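Local coordinates for protein phosphoribosylaminoimidazole-succinocarboxamide synthase (Thermotoga maritima, PDB 1KUT) that catalyses the ATP-dependent joining of L-aspartate to carboxyaminoimidazole ribotide, giving SAICAR in de novo purine biosynthesis, at residues B[87-92]-B[165-170]; B[188-193]-B[215-220]. All coordinates share one frame; numbering follows the deposited sequence.

Contact 1 (B[87-92]-B[165-170])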
ATOM      1  N   ARG B  87       8.459   7.714   7.668  1.00 18.57           N
ATOM      2  CA  ARG B  87       7.848   8.167   8.901  1.00 19.31           C
ATOM      3  C   ARG B  87       8.706   7.761  10.078  1.00 20.08           C
ATOM      4  O   ARG B  87       9.173   6.627  10.152  1.00 19.76           O
ATOM      5  CB  ARG B  87       6.449   7.570   9.059  1.00 19.98           C
ATOM      6  CG  ARG B  87       5.485   7.998   7.967  1.00 19.99           C
ATOM      7  CD  ARG B  87       4.197   7.225   8.041  1.00 20.49           C
ATOM      8  NE  ARG B  87       3.406   7.430   6.833  1.00 20.57           N
ATOM      9  CZ  ARG B  87       2.755   8.551   6.536  1.00 20.53           C
ATOM     10  NH1 ARG B  87       2.790   9.582   7.368  1.00 20.38           N
ATOM     11  NH2 ARG B  87       2.078   8.639   5.397  1.00 20.04           N
ATOM     12  N   LEU B  88       8.920   8.713  10.984  1.00 20.43           N
ATOM     13  CA  LEU B  88       9.695   8.497  12.186  1.00 21.36           C
ATOM     14  C   LEU B  88       8.717   8.530  13.351  1.00 22.04           C
ATOM     15  O   LEU B  88       8.946   7.911  14.390  1.00 22.11           O
ATOM     16  CB  LEU B  88      10.730   9.616  12.348  1.00 21.54           C
ATOM     17  CG  LEU B  88      12.187   9.336  11.967  1.00 21.15           C
ATOM     18  CD1 LEU B  88      12.260   8.517  10.719  1.00 21.28           C
ATOM     19  CD2 LEU B  88      12.922  10.653  11.793  1.00 21.26           C
ATOM     20  N   LYS B  89       7.626   9.263  13.168  1.00 22.79           N
ATOM     21  CA  LYS B  89       6.604   9.386  14.192  1.00 23.96           C
ATOM     22  C   LYS B  89       5.240   9.278  13.544  1.00 24.60           C
ATOM     23  O   LYS B  89       5.066   9.651  12.383  1.00 24.40           O
ATOM     24  CB  LYS B  89       6.714  10.723  14.921  1.00 24.50           C
ATOM     25  CG  LYS B  89       8.023  10.925  15.684  1.00 25.58           C
ATOM     26  CD  LYS B  89       7.938  12.129  16.609  1.00 26.44           C
ATOM     27  CE  LYS B  89       9.285  12.432  17.272  1.00 27.37           C
ATOM     28  NZ  LYS B  89       9.894  11.249  17.943  1.00 27.80           N
ATOM     29  N   LYS B  90       4.277   8.766  14.300  1.00 25.24           N
ATOM     30  CA  LYS B  90       2.921   8.584  13.797  1.00 26.05           C
ATOM     31  C   LYS B  90       2.237   9.921  13.580  1.00 26.51           C
ATOM     32  O   LYS B  90       2.067  10.691  14.520  1.00 26.49           O
ATOM     33  CB  LYS B  90       2.087   7.763  14.785  1.00 26.01           C
ATOM     34  CG  LYS B  90       2.610   6.375  15.097  1.00 26.31           C
ATOM     35  CD  LYS B  90       1.688   5.700  16.114  1.00 26.97           C
ATOM     36  CE  LYS B  90       2.209   4.336  16.568  1.00 27.39           C
ATOM     37  NZ  LYS B  90       1.442   3.818  17.755  1.00 27.48           N
ATOM     38  N   ALA B  91       1.819  10.185  12.348  1.00 27.21           N
ATOM     39  CA  ALA B  91       1.146  11.434  12.039  1.00 27.50           C
ATOM     40  C   ALA B  91       0.422  11.394  10.702  1.00 28.08           C
ATOM     41  O   ALA B  91       0.697  10.541   9.854  1.00 28.34           O
ATOM     42  CB  ALA B  91       2.145  12.553  12.041  1.00 27.63           C
ATOM     43  N   GLY B  92      -0.519  12.319  10.525  1.00 28.41           N
ATOM     44  CA  GLY B  92      -1.265  12.411   9.277  1.00 28.38           C
ATOM     45  C   GLY B  92      -2.115  11.230   8.828  1.00 28.25           C
ATOM     46  O   GLY B  92      -2.923  10.693   9.591  1.00 28.04           O
ATOM     47  N   GLU B 165      12.522  18.077  16.039  1.00 31.96           N
ATOM     48  CA  GLU B 165      12.400  16.692  15.633  1.00 30.96           C
ATOM     49  C   GLU B 165      11.614  16.496  14.356  1.00 29.66           C
ATOM     50  O   GLU B 165      10.535  17.067  14.148  1.00 29.15           O
ATOM     51  CB  GLU B 165      11.814  15.843  16.757  1.00 31.94           C
ATOM     52  CG  GLU B 165      10.703  16.493  17.541  1.00 33.89           C
ATOM     53  CD  GLU B 165      10.155  15.560  18.609  1.00 35.17           C
ATOM     54  OE1 GLU B 165      10.973  14.962  19.353  1.00 35.70           O
ATOM     55  OE2 GLU B 165       8.912  15.429  18.701  1.00 35.97           O
ATOM     56  N   LEU B 166      12.201  15.676  13.494  1.00 28.22           N
ATOM     57  CA  LEU B 166      11.635  15.355  12.202  1.00 26.61           C
ATOM     58  C   LEU B 166      10.601  14.265  12.370  1.00 25.75           C
ATOM     59  O   LEU B 166      10.930  13.151  12.754  1.00 25.80           O
ATOM     60  CB  LEU B 166      12.750  14.888  11.269  1.00 26.05           C
ATOM     61  CG  LEU B 166      12.330  14.565   9.845  1.00 25.81           C
ATOM     62  CD1 LEU B 166      11.608  15.765   9.239  1.00 25.42           C
ATOM     63  CD2 LEU B 166      13.568  14.195   9.040  1.00 25.45           C
ATOM     64  N   TRP B 167       9.344  14.587  12.088  1.00 24.81           N
ATOM     65  CA  TRP B 167       8.268  13.615  12.218  1.00 23.64           C
ATOM     66  C   TRP B 167       8.202  12.668  11.031  1.00 22.84           C
ATOM     67  O   TRP B 167       8.153  11.445  11.190  1.00 22.05           O
ATOM     68  CB  TRP B 167       6.953  14.351  12.369  1.00 23.84           C
ATOM     69  CG  TRP B 167       6.763  14.858  13.724  1.00 24.37           C
ATOM     70  CD1 TRP B 167       7.726  15.367  14.554  1.00 24.75           C
ATOM     71  CD2 TRP B 167       5.530  14.923  14.445  1.00 24.85           C
ATOM     72  NE1 TRP B 167       7.163  15.746  15.752  1.00 25.25           N
ATOM     73  CE2 TRP B 167       5.816  15.484  15.712  1.00 25.24           C
ATOM     74  CE3 TRP B 167       4.206  14.563  14.148  1.00 24.42           C
ATOM     75  CZ2 TRP B 167       4.825  15.692  16.674  1.00 24.94           C
ATOM     76  CZ3 TRP B 167       3.231  14.772  15.100  1.00 24.07           C
ATOM     77  CH2 TRP B 167       3.544  15.332  16.349  1.00 24.48           C
ATOM     78  N   ASP B 168       8.168  13.252   9.842  1.00 22.41           N
ATOM     79  CA  ASP B 168       8.131  12.505   8.595  1.00 22.01           C
ATOM     80  C   ASP B 168       8.480  13.442   7.454  1.00 20.94           C
ATOM     81  O   ASP B 168       8.489  14.667   7.613  1.00 20.58           O
ATOM     82  CB  ASP B 168       6.767  11.868   8.361  1.00 23.19           C
ATOM     83  CG  ASP B 168       5.646  12.864   8.402  1.00 24.46           C
ATOM     84  OD1 ASP B 168       5.852  14.005   7.937  1.00 25.38           O
ATOM     85  OD2 ASP B 168       4.547  12.498   8.884  1.00 25.65           O
ATOM     86  N   ILE B 169       8.758  12.863   6.294  1.00 19.72           N
ATOM     87  CA  ILE B 169       9.172  13.649   5.155  1.00 18.34           C
ATOM     88  C   ILE B 169       8.888  12.843   3.903  1.00 18.27           C
ATOM     89  O   ILE B 169       8.908  11.623   3.941  1.00 18.11           O
ATOM     90  CB  ILE B 169      10.699  13.957   5.297  1.00 18.07           C
ATOM     91  CG1 ILE B 169      11.223  14.724   4.087  1.00 17.06           C
ATOM     92  CG2 ILE B 169      11.480  12.658   5.466  1.00 17.64           C
ATOM     93  CD1 ILE B 169      12.563  15.319   4.327  1.00 16.99           C
ATOM     94  N   LYS B 170       8.596  13.524   2.802  1.00 18.37           N
ATOM     95  CA  LYS B 170       8.322  12.854   1.535  1.00 18.13           C
ATOM     96  C   LYS B 170       9.419  13.185   0.517  1.00 17.82           C
ATOM     97  O   LYS B 170       9.856  14.336   0.423  1.00 17.54           O
ATOM     98  CB  LYS B 170       6.974  13.318   0.975  1.00 18.79           C
ATOM     99  CG  LYS B 170       6.665  12.719  -0.395  1.00 20.10           C
ATOM    100  CD  LYS B 170       5.937  13.703  -1.298  1.00 21.60           C
ATOM    101  CE  LYS B 170       6.740  14.994  -1.498  1.00 22.22           C
ATOM    102  NZ  LYS B 170       6.379  15.689  -2.773  1.00 22.26           N
TER
HETATM  103  O   HOH W   1       3.967   9.923   9.991  1.00 22.02           O

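Contact 2 (B[188-193]-B[215-220])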
ATOM      1  N   SER B 188      11.465  21.085   1.997  1.00 19.15           N
ATOM      2  CA  SER B 188      11.051  22.261   2.746  1.00 20.00           C
ATOM      3  C   SER B 188       9.828  21.923   3.566  1.00 20.26           C
ATOM      4  O   SER B 188       9.372  20.784   3.553  1.00 19.89           O
ATOM      5  CB  SER B 188      10.711  23.388   1.775  1.00 20.37           C
ATOM      6  OG  SER B 188       9.571  23.029   1.000  1.00 20.55           O
ATOM      7  N   PRO B 189       9.287  22.914   4.304  1.00 20.56           N
ATOM      8  CA  PRO B 189       8.093  22.665   5.118  1.00 20.71           C
ATOM      9  C   PRO B 189       6.982  22.049   4.294  1.00 20.97           C
ATOM     10  O   PRO B 189       6.071  21.427   4.834  1.00 21.40           O
ATOM     11  CB  PRO B 189       7.754  24.051   5.658  1.00 20.71           C
ATOM     12  CG  PRO B 189       9.139  24.609   5.930  1.00 20.25           C
ATOM     13  CD  PRO B 189       9.879  24.223   4.639  1.00 20.47           C
ATOM     14  N   ASP B 190       7.053  22.210   2.975  1.00 21.10           N
ATOM     15  CA  ASP B 190       6.038  21.617   2.110  1.00 21.03           C
ATOM     16  C   ASP B 190       6.174  20.083   2.029  1.00 20.64           C
ATOM     17  O   ASP B 190       5.211  19.396   1.708  1.00 20.41           O
ATOM     18  CB  ASP B 190       6.145  22.172   0.687  1.00 22.82           C
ATOM     19  CG  ASP B 190       5.493  23.528   0.524  1.00 24.00           C
ATOM     20  OD1 ASP B 190       5.365  23.974  -0.633  1.00 25.39           O
ATOM     21  OD2 ASP B 190       5.112  24.152   1.528  1.00 25.34           O
ATOM     22  N   THR B 191       7.359  19.545   2.323  1.00 19.70           N
ATOM     23  CA  THR B 191       7.580  18.102   2.201  1.00 19.30           C
ATOM     24  C   THR B 191       7.922  17.358   3.469  1.00 19.45           C
ATOM     25  O   THR B 191       8.157  16.144   3.439  1.00 18.90           O
ATOM     26  CB  THR B 191       8.707  17.788   1.167  1.00 18.97           C
ATOM     27  OG1 THR B 191       9.907  18.477   1.541  1.00 17.99           O
ATOM     28  CG2 THR B 191       8.307  18.237  -0.225  1.00 19.08           C
ATOM     29  N   PHE B 192       7.971  18.072   4.584  1.00 20.04           N
ATOM     30  CA  PHE B 192       8.274  17.438   5.850  1.00 20.45           C
ATOM     31  C   PHE B 192       7.574  18.140   7.002  1.00 21.72           C
ATOM     32  O   PHE B 192       7.174  19.307   6.880  1.00 21.24           O
ATOM     33  CB  PHE B 192       9.797  17.378   6.076  1.00 19.95           C
ATOM     34  CG  PHE B 192      10.481  18.725   6.208  1.00 19.55           C
ATOM     35  CD1 PHE B 192      10.212  19.574   7.288  1.00 19.27           C
ATOM     36  CD2 PHE B 192      11.486  19.092   5.313  1.00 19.65           C
ATOM     37  CE1 PHE B 192      10.936  20.756   7.480  1.00 18.97           C
ATOM     38  CE2 PHE B 192      12.222  20.278   5.495  1.00 18.95           C
ATOM     39  CZ  PHE B 192      11.943  21.108   6.588  1.00 19.06           C
ATOM     40  N   ARG B 193       7.412  17.397   8.096  1.00 22.96           N
ATOM     41  CA  ARG B 193       6.777  17.859   9.330  1.00 24.80           C
ATOM     42  C   ARG B 193       7.891  17.899  10.368  1.00 25.45           C
ATOM     43  O   ARG B 193       8.448  16.857  10.725  1.00 25.25           O
ATOM     44  CB  ARG B 193       5.717  16.860   9.798  1.00 25.69           C
ATOM     45  CG  ARG B 193       4.527  16.654   8.872  1.00 27.51           C
ATOM     46  CD  ARG B 193       3.667  15.513   9.431  1.00 29.06           C
ATOM     47  NE  ARG B 193       2.272  15.508   8.995  1.00 29.76           N
ATOM     48  CZ  ARG B 193       1.873  15.469   7.728  1.00 31.05           C
ATOM     49  NH1 ARG B 193       2.763  15.443   6.743  1.00 31.46           N
ATOM     50  NH2 ARG B 193       0.577  15.430   7.447  1.00 31.62           N
ATOM     51  N   LYS B 215       5.075  32.025   8.572  1.00 35.01           N
ATOM     52  CA  LYS B 215       5.939  32.003   9.750  1.00 34.20           C
ATOM     53  C   LYS B 215       6.755  30.725   9.970  1.00 33.34           C
ATOM     54  O   LYS B 215       7.947  30.796  10.294  1.00 32.87           O
ATOM     55  CB  LYS B 215       5.142  32.323  11.015  1.00 34.71           C
ATOM     56  CG  LYS B 215       6.046  32.469  12.226  1.00 35.32           C
ATOM     57  CD  LYS B 215       5.491  33.444  13.239  1.00 35.96           C
ATOM     58  CE  LYS B 215       6.570  33.834  14.235  1.00 36.34           C
ATOM     59  NZ  LYS B 215       6.119  34.937  15.130  1.00 36.93           N
ATOM     60  N   LYS B 216       6.131  29.559   9.810  1.00 32.55           N
ATOM     61  CA  LYS B 216       6.866  28.311  10.003  1.00 31.91           C
ATOM     62  C   LYS B 216       7.997  28.213   8.985  1.00 31.39           C
ATOM     63  O   LYS B 216       9.089  27.739   9.316  1.00 31.49           O
ATOM     64  CB  LYS B 216       5.948  27.085   9.873  1.00 32.06           C
ATOM     65  CG  LYS B 216       5.606  26.674   8.441  1.00 32.64           C
ATOM     66  CD  LYS B 216       4.892  25.321   8.404  1.00 32.95           C
ATOM     67  CE  LYS B 216       4.503  24.925   6.976  1.00 33.22           C
ATOM     68  NZ  LYS B 216       3.710  23.650   6.926  1.00 33.45           N
ATOM     69  N   TYR B 217       7.738  28.665   7.755  1.00 30.64           N
ATOM     70  CA  TYR B 217       8.748  28.632   6.700  1.00 30.05           C
ATOM     71  C   TYR B 217       9.922  29.529   7.055  1.00 29.95           C
ATOM     72  O   TYR B 217      11.087  29.130   6.919  1.00 29.69           O
ATOM     73  CB  TYR B 217       8.161  29.088   5.359  1.00 30.11           C
ATOM     74  CG  TYR B 217       7.099  28.167   4.809  1.00 30.67           C
ATOM     75  CD1 TYR B 217       5.789  28.214   5.292  1.00 30.96           C
ATOM     76  CD2 TYR B 217       7.403  27.231   3.814  1.00 30.92           C
ATOM     77  CE1 TYR B 217       4.805  27.355   4.796  1.00 30.99           C
ATOM     78  CE2 TYR B 217       6.427  26.358   3.314  1.00 31.07           C
ATOM     79  CZ  TYR B 217       5.130  26.431   3.812  1.00 31.36           C
ATOM     80  OH  TYR B 217       4.158  25.589   3.332  1.00 31.44           O
ATOM     81  N   ARG B 218       9.622  30.746   7.502  1.00 29.52           N
ATOM     82  CA  ARG B 218      10.676  31.672   7.870  1.00 29.33           C
ATOM     83  C   ARG B 218      11.519  31.048   8.969  1.00 29.14           C
ATOM     84  O   ARG B 218      12.749  31.080   8.904  1.00 29.19           O
ATOM     85  CB  ARG B 218      10.091  33.010   8.340  1.00 29.87           C
ATOM     86  CG  ARG B 218       9.401  33.828   7.238  1.00 31.04           C
ATOM     87  CD  ARG B 218       9.152  35.268   7.689  1.00 32.02           C
ATOM     88  NE  ARG B 218       8.470  35.316   8.984  1.00 33.51           N
ATOM     89  CZ  ARG B 218       7.148  35.391   9.154  1.00 34.04           C
ATOM     90  NH1 ARG B 218       6.329  35.440   8.107  1.00 33.82           N
ATOM     91  NH2 ARG B 218       6.644  35.398  10.386  1.00 34.29           N
ATOM     92  N   GLU B 219      10.856  30.464   9.969  1.00 29.02           N
ATOM     93  CA  GLU B 219      11.557  29.827  11.085  1.00 28.94           C
ATOM     94  C   GLU B 219      12.436  28.667  10.612  1.00 28.03           C
ATOM     95  O   GLU B 219      13.592  28.549  11.023  1.00 27.46           O
ATOM     96  CB  GLU B 219      10.550  29.351  12.151  1.00 30.27           C
ATOM     97  CG  GLU B 219       9.987  30.491  13.021  1.00 32.11           C
ATOM     98  CD  GLU B 219       8.988  30.024  14.089  1.00 33.20           C
ATOM     99  OE1 GLU B 219       8.453  30.887  14.827  1.00 33.46           O
ATOM    100  OE2 GLU B 219       8.732  28.804  14.192  1.00 34.26           O
ATOM    101  N   VAL B 220      11.899  27.808   9.750  1.00 27.51           N
ATOM    102  CA  VAL B 220      12.697  26.688   9.225  1.00 27.07           C
ATOM    103  C   VAL B 220      13.953  27.211   8.520  1.00 26.54           C
ATOM    104  O   VAL B 220      15.069  26.767   8.807  1.00 26.08           O
ATOM    105  CB  VAL B 220      11.892  25.821   8.223  1.00 27.08           C
ATOM    106  CG1 VAL B 220      12.808  24.794   7.563  1.00 26.75           C
ATOM    107  CG2 VAL B 220      10.766  25.114   8.948  1.00 26.99           C
TER

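Contact 1 (B[87-92]-B[165-170])
The backbone bonds of this contact meet on one atom. W167 O accepts from L88 N at 2.8 Å and from K89 N at 3.0 Å. Both donors lie in the plane of the carbonyl group, and K89 N comes in on a lone pair.

Two of the apolar contacts fall on the W167 indole. K89 crosses it at about a right angle and lays CD over the face of the five-membered ring. This CH-pi contact puts CD 3.9 Å from the ring centroid, 13° off the normal. A91 comes in at the edge, with CB 3.6 Å from W167 CE3. Away from the indole, L88 CD2 lies 4.3 Å from L166 CB, and L88 also touches helix 138-160.

Two residues, L88 and K89, thus stand opposite one, W167. This is a classic beta bulge, at the end of strand 78-87 beside the antiparallel strand 164-175. The chain turns a corner here and leaves toward helix 93-98. An alanine in place of this tryptophan would probably cost K89 CD the ring face it lies over and A91 CB the ring edge it meets.

Across the two segments the one ion pair is long. R87 and D168 form a non-hydrogen-bonded pair, and their side chains lie side by side on the same face of the sheet. R87 NH1 makes a long salt bridge of 3.7 Å to D168 OD2, with the guanidinium and carboxylate planes 86° apart. Water 1 joins the two groups. It accepts from R87 NH1 at 2.9 Å in the guanidinium plane, and bonds to D168 OD2 and K89 O. R87 NE has a firmer partner in E112. K89 bends at its last torsion and gives NZ to D105. E165 OE2 receives a weak bond of 3.4 Å from W167 NE1.

Contact 2 (B[188-193]-B[215-220])
Segment 188-193 makes a tight turn and then enters strand 192-196, while 215-220 is helical, and the two backbones come nearest at P189 and Y217, with CA atoms 6.2 Å apart. The turn is a type I beta turn with P189 and D190 at its corners. It is closed by T191 N bonding to S188 O at 2.7 Å. S188 N also bonds to T191 OG1, which ties the two ends of the turn together a second time. The turn leads into strand 192-196, the antiparallel neighbour of strand 164-175. Helix 214-229 packs on the turn through K216, Y217 and V220.

P189 is the central apolar group, and different atoms of its ring meet different partners. CB sits over one face of the Y217 ring in a CH-pi contact, 3.9 Å from the centroid and 25° off the normal. It lies toward the rim of that ring. The extended chain of K216 also comes up to it, with CE 3.6 Å from P189 CB. CG meets V220 tip to tip, at a tight 3.5 Å from V220 CG2. The other branch of V220, CG1, is anti to the backbone N (chi1 172°). It points at the edge of the F192 ring, 3.9 Å from CZ. F192 itself packs on L166 and I169 of strand 164-175, so the helix reaches the sheet through it. Y217 also touches I42 and C43 of helix 39-55.

D190 supplies the polar end. Its OD1 forms a salt bridge with K39, which would probably help keep the carboxylate charged. The planes of the D190 carboxylate and the Y217 ring are 88° apart. Y217 OH donates a very short bond of 2.5 Å to D190 OD2, nearly along the C-O axis of that oxygen.

The two contacts lie on neighbouring strands of one sheet, their centres about 13 Å apart. Strand 164-175 belongs to contact 1, strand 192-196 to contact 2. They are joined by probable backbone hydrogen bonds, W167 N to R193 O at 2.8 Å and K170 N to T191 O at 2.7 Å. Contact 1 is partly buried and joins the end of one strand and the corner after it to a neighbouring strand. It combines backbone bonds with packing on an indole, plus a water and one long ion pair. Contact 2 is buried and joins a turn to a helix. It works through side chains, mostly carbon against carbon, with a single tyrosine-carboxylate bond between its segments.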